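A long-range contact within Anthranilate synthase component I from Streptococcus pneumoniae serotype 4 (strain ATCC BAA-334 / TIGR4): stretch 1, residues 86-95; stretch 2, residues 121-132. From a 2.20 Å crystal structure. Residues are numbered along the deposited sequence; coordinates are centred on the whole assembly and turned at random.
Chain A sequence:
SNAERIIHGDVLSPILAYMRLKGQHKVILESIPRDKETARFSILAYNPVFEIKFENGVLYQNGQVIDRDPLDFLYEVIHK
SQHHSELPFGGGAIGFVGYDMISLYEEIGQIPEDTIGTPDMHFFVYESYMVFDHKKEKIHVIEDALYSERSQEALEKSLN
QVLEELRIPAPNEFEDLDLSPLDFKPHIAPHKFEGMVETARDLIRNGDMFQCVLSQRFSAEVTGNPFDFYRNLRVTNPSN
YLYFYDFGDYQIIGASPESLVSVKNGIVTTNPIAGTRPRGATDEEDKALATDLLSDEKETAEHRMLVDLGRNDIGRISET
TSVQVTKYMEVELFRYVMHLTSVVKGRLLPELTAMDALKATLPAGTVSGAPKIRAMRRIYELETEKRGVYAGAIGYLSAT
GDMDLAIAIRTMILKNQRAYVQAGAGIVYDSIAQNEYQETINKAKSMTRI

Stretch 1 (86-95) ELPFGGGAIG
Stretch 2, residues 121-132: MHFFVYESYMVF

Residues 92-95 form a β-strand that runs antiparallel to strand 121-126, their N-to-C directions 141° apart and their axes approaching to 4.5 Å. Two hydrogen-bonded pairs set the register. G92 N donates to Y126 O (3.2 Å) and Y126 N to G92 O (2.8 Å); two residues on, I94 N donates to F124 O (2.9 Å) and F124 N to I94 O (3.0 Å). Between them lies the non-hydrogen-bonded pair A93-V125, CA to CA 4.3 Å, and beyond them G95-F123, CA to CA 4.2 Å. Here CA-H groups meet carbonyls: A93 CA lies 3.2 Å from F124 O, and G95 CA lies 3.2 Å from H122 O.

The glycines suit this backbone. G90 (phi/psi 63/22) has positive phi; at G91 (95/152) and G92 (132/-152) a CB would jam against the preceding carbonyl oxygen. At G95 (166/-154) an ideal CB would fall 2.0 Å from H122 O and 2.7 Å from F123 CD1. That vacancy admits the F123 ring (chi1 -76°, chi2 -84°), whose CD1 comes within 3.3 Å of G95 N and 3.7 Å of A93 CB.

A93 and V125 (t) share one sheet face; I94 (m, t) and Y126 (m, chi2 -90°) share the other, where I94 CB packs 4.1 Å from Y126 CE2.

Before the strand, the loop packs against strand 128-132, where Y129 and V131 point toward it and M130 away. The edge of F89 (t, chi2 62°) meets the face of Y129 (p, chi2 -83°), centroids 5.3 Å apart and planes at 81°. A water donates to G90 O (3.0 Å) and hydrogen-bonds Y129 OH (2.6 Å), linking tyrosine to loop. Branched V131 (t) offers CG2 to L87 CD1 (4.0 Å; L87 is m, t) and CG1 to P88 CG (3.9 Å), closing the contact with apolar packing.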

ATOM      1  N   GLU A  86      11.762  -3.947  18.737  1.00 48.72           N
ATOM      2  CA  GLU A  86      11.268  -4.729  17.608  1.00 51.33           C
ATOM      3  C   GLU A  86      10.875  -3.869  16.409  1.00 48.43           C
ATOM      4  O   GLU A  86      10.361  -4.403  15.421  1.00 45.08           O
ATOM      5  CB  GLU A  86      10.071  -5.575  18.048  1.00 65.54           C
ATOM      6  CG  GLU A  86       8.748  -4.804  18.151  1.00 80.17           C
ATOM      7  CD  GLU A  86       8.780  -3.630  19.138  1.00 88.76           C
ATOM      8  OE1 GLU A  86       9.711  -3.551  19.978  1.00 89.41           O
ATOM      9  OE2 GLU A  86       7.862  -2.782  19.068  1.00 88.29           O
ATOM     10  N   LEU A  87      11.089  -2.515  16.482  1.00 43.58           N
ATOM     11  CA  LEU A  87      10.937  -1.602  15.357  1.00 35.60           C
ATOM     12  C   LEU A  87      12.238  -1.544  14.561  1.00 33.08           C
ATOM     13  O   LEU A  87      13.317  -1.754  15.119  1.00 37.53           O
ATOM     14  CB  LEU A  87      10.569  -0.204  15.852  1.00 30.32           C
ATOM     15  CG  LEU A  87       9.311  -0.109  16.724  1.00 38.93           C
ATOM     16  CD1 LEU A  87       9.188   1.268  17.375  1.00 36.06           C
ATOM     17  CD2 LEU A  87       8.062  -0.431  15.902  1.00 37.85           C
ATOM     18  N   PRO A  88      12.172  -1.271  13.252  1.00 39.99           N
ATOM     19  CA  PRO A  88      13.399  -1.327  12.429  1.00 45.67           C
ATOM     20  C   PRO A  88      14.544  -0.452  12.931  1.00 45.91           C
ATOM     21  O   PRO A  88      15.711  -0.877  12.879  1.00 40.79           O
ATOM     22  CB  PRO A  88      12.906  -0.874  11.045  1.00 47.91           C
ATOM     23  CG  PRO A  88      11.587  -0.185  11.300  1.00 43.73           C
ATOM     24  CD  PRO A  88      10.989  -0.939  12.441  1.00 42.67           C
ATOM     25  N   PHE A  89      14.248   0.756  13.418  1.00 28.45           N
ATOM     26  CA  PHE A  89      15.291   1.702  13.816  1.00 29.28           C
ATOM     27  C   PHE A  89      15.521   1.689  15.326  1.00 33.16           C
ATOM     28  O   PHE A  89      16.638   1.431  15.780  1.00 42.57           O
ATOM     29  CB  PHE A  89      14.937   3.111  13.302  1.00 21.25           C
ATOM     30  CG  PHE A  89      15.826   4.215  13.831  1.00 25.89           C
ATOM     31  CD1 PHE A  89      17.189   4.232  13.560  1.00 21.11           C
ATOM     32  CD2 PHE A  89      15.283   5.256  14.573  1.00 23.46           C
ATOM     33  CE1 PHE A  89      17.999   5.258  14.049  1.00 26.45           C
ATOM     34  CE2 PHE A  89      16.082   6.287  15.051  1.00 25.48           C
ATOM     35  CZ  PHE A  89      17.446   6.282  14.791  1.00 24.48           C
ATOM     36  N   GLY A  90      14.485   1.944  16.119  1.00 29.38           N
ATOM     37  CA  GLY A  90      14.653   1.872  17.567  1.00 26.53           C
ATOM     38  C   GLY A  90      15.623   2.863  18.185  1.00 30.67           C
ATOM     39  O   GLY A  90      16.109   2.633  19.300  1.00 29.45           O
ATOM     40  N   GLY A  91      15.909   3.968  17.515  1.00 27.80           N
ATOM     41  CA  GLY A  91      16.874   4.897  18.101  1.00 18.67           C
ATOM     42  C   GLY A  91      18.277   4.668  17.575  1.00 29.70           C
ATOM     43  O   GLY A  91      18.658   3.562  17.177  1.00 28.02           O
ATOM     44  N   GLY A  92      19.061   5.744  17.568  1.00 18.31           N
ATOM     45  CA  GLY A  92      20.395   5.697  17.004  1.00 23.88           C
ATOM     46  C   GLY A  92      20.711   6.849  16.062  1.00 26.89           C
ATOM     47  O   GLY A  92      20.151   7.939  16.207  1.00 26.09           O
ATOM     48  N   ALA A  93      21.612   6.625  15.103  1.00 17.58           N
ATOM     49  CA  ALA A  93      22.124   7.670  14.226  1.00 18.28           C
ATOM     50  C   ALA A  93      21.504   7.574  12.840  1.00 23.32           C
ATOM     51  O   ALA A  93      21.308   6.479  12.307  1.00 21.46           O
ATOM     52  CB  ALA A  93      23.646   7.581  14.096  1.00 17.62           C
ATOM     53  N   ILE A  94      21.206   8.729  12.256  1.00 16.54           N
ATOM     54  CA  ILE A  94      20.710   8.831  10.889  1.00 16.24           C
ATOM     55  C   ILE A  94      21.567   9.866  10.178  1.00 20.81           C
ATOM     56  O   ILE A  94      21.818  10.947  10.725  1.00 20.39           O
ATOM     57  CB  ILE A  94      19.215   9.212  10.859  1.00 23.81           C
ATOM     58  CG1 ILE A  94      18.394   8.140  11.592  1.00 18.80           C
ATOM     59  CG2 ILE A  94      18.706   9.419   9.419  1.00 15.93           C
ATOM     60  CD1 ILE A  94      16.937   8.483  11.737  1.00 24.27           C
ATOM     61  N   GLY A  95      22.046   9.524   8.983  1.00 21.18           N
ATOM     62  CA  GLY A  95      22.990  10.388   8.283  1.00 17.65           C
ATOM     63  C   GLY A  95      23.646   9.653   7.134  1.00 22.95           C
ATOM     64  O   GLY A  95      23.075   8.714   6.579  1.00 25.31           O
HETATM   65  N   MSE A 121      31.424  12.971   6.791  1.00 32.98           N
HETATM   66  CA  MSE A 121      30.467  12.172   7.540  1.00 23.80           C
HETATM   67  C   MSE A 121      29.626  13.115   8.379  1.00 24.32           C
HETATM   68  O   MSE A 121      30.151  14.072   8.953  1.00 24.80           O
HETATM   69  CB  MSE A 121      31.177  11.149   8.432  1.00 19.91           C
HETATM   70  CG  MSE A 121      30.245  10.292   9.241  1.00 32.37           C
HETATM   71 SE   MSE A 121      31.190   9.100  10.468  0.71 35.49          SE
HETATM   72  CE  MSE A 121      31.487  10.360  11.929  1.00 30.91           C
ATOM     73  N   HIS A 122      28.327  12.845   8.450  1.00 19.99           N
ATOM     74  CA  HIS A 122      27.415  13.669   9.233  1.00 21.85           C
ATOM     75  C   HIS A 122      26.260  12.798   9.707  1.00 27.12           C
ATOM     76  O   HIS A 122      25.491  12.278   8.890  1.00 22.21           O
ATOM     77  CB  HIS A 122      26.905  14.848   8.407  1.00 20.46           C
ATOM     78  CG  HIS A 122      26.503  16.035   9.227  1.00 31.24           C
ATOM     79  ND1 HIS A 122      26.356  17.295   8.686  1.00 29.58           N
ATOM     80  CD2 HIS A 122      26.215  16.155  10.546  1.00 30.14           C
ATOM     81  CE1 HIS A 122      26.001  18.140   9.639  1.00 31.38           C
ATOM     82  NE2 HIS A 122      25.905  17.473  10.776  1.00 27.83           N
ATOM     83  N   PHE A 123      26.141  12.635  11.021  1.00 22.34           N
ATOM     84  CA  PHE A 123      25.031  11.909  11.618  1.00 22.14           C
ATOM     85  C   PHE A 123      24.388  12.753  12.703  1.00 26.99           C
ATOM     86  O   PHE A 123      25.076  13.472  13.438  1.00 18.35           O
ATOM     87  CB  PHE A 123      25.486  10.566  12.230  1.00 17.71           C
ATOM     88  CG  PHE A 123      25.751   9.496  11.213  1.00 25.81           C
ATOM     89  CD1 PHE A 123      24.711   8.720  10.720  1.00 24.74           C
ATOM     90  CD2 PHE A 123      27.042   9.260  10.752  1.00 27.28           C
ATOM     91  CE1 PHE A 123      24.951   7.727   9.781  1.00 27.40           C
ATOM     92  CE2 PHE A 123      27.293   8.269   9.813  1.00 23.97           C
ATOM     93  CZ  PHE A 123      26.247   7.502   9.323  1.00 17.49           C
ATOM     94  N   PHE A 124      23.072  12.655  12.807  1.00 20.70           N
ATOM     95  CA  PHE A 124      22.365  13.093  13.998  1.00 24.14           C
ATOM     96  C   PHE A 124      21.967  11.864  14.817  1.00 26.24           C
ATOM     97  O   PHE A 124      21.637  10.809  14.265  1.00 21.13           O
ATOM     98  CB  PHE A 124      21.119  13.912  13.641  1.00 18.49           C
ATOM     99  CG  PHE A 124      21.403  15.275  13.064  1.00 22.79           C
ATOM    100  CD1 PHE A 124      22.015  16.260  13.825  1.00 26.16           C
ATOM    101  CD2 PHE A 124      20.991  15.592  11.780  1.00 25.64           C
ATOM    102  CE1 PHE A 124      22.253  17.529  13.301  1.00 24.00           C
ATOM    103  CE2 PHE A 124      21.214  16.858  11.255  1.00 31.85           C
ATOM    104  CZ  PHE A 124      21.852  17.825  12.013  1.00 28.22           C
ATOM    105  N   VAL A 125      21.980  12.011  16.140  1.00 20.45           N
ATOM    106  CA  VAL A 125      21.733  10.902  17.061  1.00 26.11           C
ATOM    107  C   VAL A 125      20.432  11.170  17.808  1.00 22.13           C
ATOM    108  O   VAL A 125      20.321  12.172  18.522  1.00 26.10           O
ATOM    109  CB  VAL A 125      22.906  10.715  18.034  1.00 22.50           C
ATOM    110  CG1 VAL A 125      22.677   9.500  18.903  1.00 19.23           C
ATOM    111  CG2 VAL A 125      24.215  10.606  17.258  1.00 18.98           C
ATOM    112  N   TYR A 126      19.461  10.267  17.665  1.00 21.38           N
ATOM    113  CA  TYR A 126      18.081  10.515  18.075  1.00 18.04           C
ATOM    114  C   TYR A 126      17.587   9.512  19.112  1.00 28.68           C
ATOM    115  O   TYR A 126      17.807   8.298  18.984  1.00 23.34           O
ATOM    116  CB  TYR A 126      17.112  10.442  16.888  1.00 17.51           C
ATOM    117  CG  TYR A 126      17.352  11.436  15.784  1.00 21.60           C
ATOM    118  CD1 TYR A 126      16.751  12.691  15.802  1.00 19.88           C
ATOM    119  CD2 TYR A 126      18.158  11.108  14.705  1.00 19.07           C
ATOM    120  CE1 TYR A 126      16.960  13.598  14.768  1.00 21.79           C
ATOM    121  CE2 TYR A 126      18.377  11.999  13.681  1.00 16.70           C
ATOM    122  CZ  TYR A 126      17.779  13.244  13.711  1.00 19.41           C
ATOM    123  OH  TYR A 126      18.006  14.125  12.674  1.00 24.18           O
ATOM    124  N   GLU A 127      16.860  10.029  20.104  1.00 25.04           N
ATOM    125  CA  GLU A 127      16.010   9.232  20.980  1.00 24.72           C
ATOM    126  C   GLU A 127      14.558   9.684  20.908  1.00 19.52           C
ATOM    127  O   GLU A 127      13.731   9.218  21.701  1.00 24.12           O
ATOM    128  CB  GLU A 127      16.509   9.294  22.427  1.00 22.66           C
ATOM    129  CG  GLU A 127      16.656  10.707  22.952  1.00 29.21           C
ATOM    130  CD  GLU A 127      17.259  10.752  24.352  1.00 34.55           C
ATOM    131  OE1 GLU A 127      18.030   9.824  24.707  1.00 29.40           O
ATOM    132  OE2 GLU A 127      16.943  11.711  25.094  1.00 31.54           O
ATOM    133  N   SER A 128      14.230  10.574  19.974  1.00 21.53           N
ATOM    134  CA  SER A 128      12.866  11.042  19.750  1.00 19.37           C
ATOM    135  C   SER A 128      12.551  10.828  18.282  1.00 23.04           C
ATOM    136  O   SER A 128      13.194  11.435  17.420  1.00 23.53           O
ATOM    137  CB  SER A 128      12.714  12.523  20.115  1.00 23.66           C
ATOM    138  OG  SER A 128      13.276  12.798  21.387  1.00 31.56           O
ATOM    139  N   TYR A 129      11.563   9.988  17.996  1.00 18.54           N
ATOM    140  CA  TYR A 129      11.308   9.601  16.616  1.00 21.54           C
ATOM    141  C   TYR A 129       9.950   8.909  16.532  1.00 18.54           C
ATOM    142  O   TYR A 129       9.352   8.530  17.543  1.00 23.67           O
ATOM    143  CB  TYR A 129      12.430   8.690  16.093  1.00 21.37           C
ATOM    144  CG  TYR A 129      12.548   7.412  16.890  1.00 22.50           C
ATOM    145  CD1 TYR A 129      13.259   7.383  18.088  1.00 27.04           C
ATOM    146  CD2 TYR A 129      11.924   6.248  16.465  1.00 20.71           C
ATOM    147  CE1 TYR A 129      13.368   6.224  18.832  1.00 22.68           C
ATOM    148  CE2 TYR A 129      12.024   5.077  17.201  1.00 21.64           C
ATOM    149  CZ  TYR A 129      12.745   5.078  18.389  1.00 27.45           C
ATOM    150  OH  TYR A 129      12.848   3.935  19.135  1.00 29.57           O
HETATM  151  N   MSE A 130       9.470   8.761  15.304  1.00 20.80           N
HETATM  152  CA  MSE A 130       8.254   8.014  15.003  1.00 18.91           C
HETATM  153  C   MSE A 130       8.583   6.931  14.001  1.00 21.25           C
HETATM  154  O   MSE A 130       9.420   7.139  13.125  1.00 24.93           O
HETATM  155  CB  MSE A 130       7.169   8.900  14.392  1.00 19.13           C
HETATM  156  CG  MSE A 130       6.768  10.110  15.169  1.00 55.14           C
HETATM  157 SE   MSE A 130       5.637  11.186  14.002  0.82 43.74          SE
HETATM  158  CE  MSE A 130       4.306   9.963  13.596  1.00 23.76           C
ATOM    159  N   VAL A 131       7.912   5.790  14.097  1.00 19.29           N
ATOM    160  CA  VAL A 131       8.035   4.729  13.108  1.00 23.89           C
ATOM    161  C   VAL A 131       6.640   4.433  12.574  1.00 25.55           C
ATOM    162  O   VAL A 131       5.733   4.090  13.344  1.00 26.13           O
ATOM    163  CB  VAL A 131       8.691   3.471  13.698  1.00 28.47           C
ATOM    164  CG1 VAL A 131       8.929   2.426  12.609  1.00 27.81           C
ATOM    165  CG2 VAL A 131      10.005   3.839  14.377  1.00 23.80           C
ATOM    166  N   PHE A 132       6.462   4.600  11.269  1.00 25.44           N
ATOM    167  CA  PHE A 132       5.225   4.221  10.595  1.00 20.90           C
ATOM    168  C   PHE A 132       5.343   2.755  10.196  1.00 25.30           C
ATOM    169  O   PHE A 132       6.135   2.410   9.315  1.00 32.39           O
ATOM    170  CB  PHE A 132       4.975   5.092   9.365  1.00 20.80           C
ATOM    171  CG  PHE A 132       4.571   6.510   9.680  1.00 23.43           C
ATOM    172  CD1 PHE A 132       5.493   7.414  10.178  1.00 19.87           C
ATOM    173  CD2 PHE A 132       3.270   6.948   9.442  1.00 21.43           C
ATOM    174  CE1 PHE A 132       5.125   8.728  10.461  1.00 25.26           C
ATOM    175  CE2 PHE A 132       2.895   8.255   9.719  1.00 24.26           C
ATOM    176  CZ  PHE A 132       3.824   9.145  10.232  1.00 25.99           C
TER
HETATM  177  O   HOH W   1      14.298   3.933  21.342  1.00 34.93           O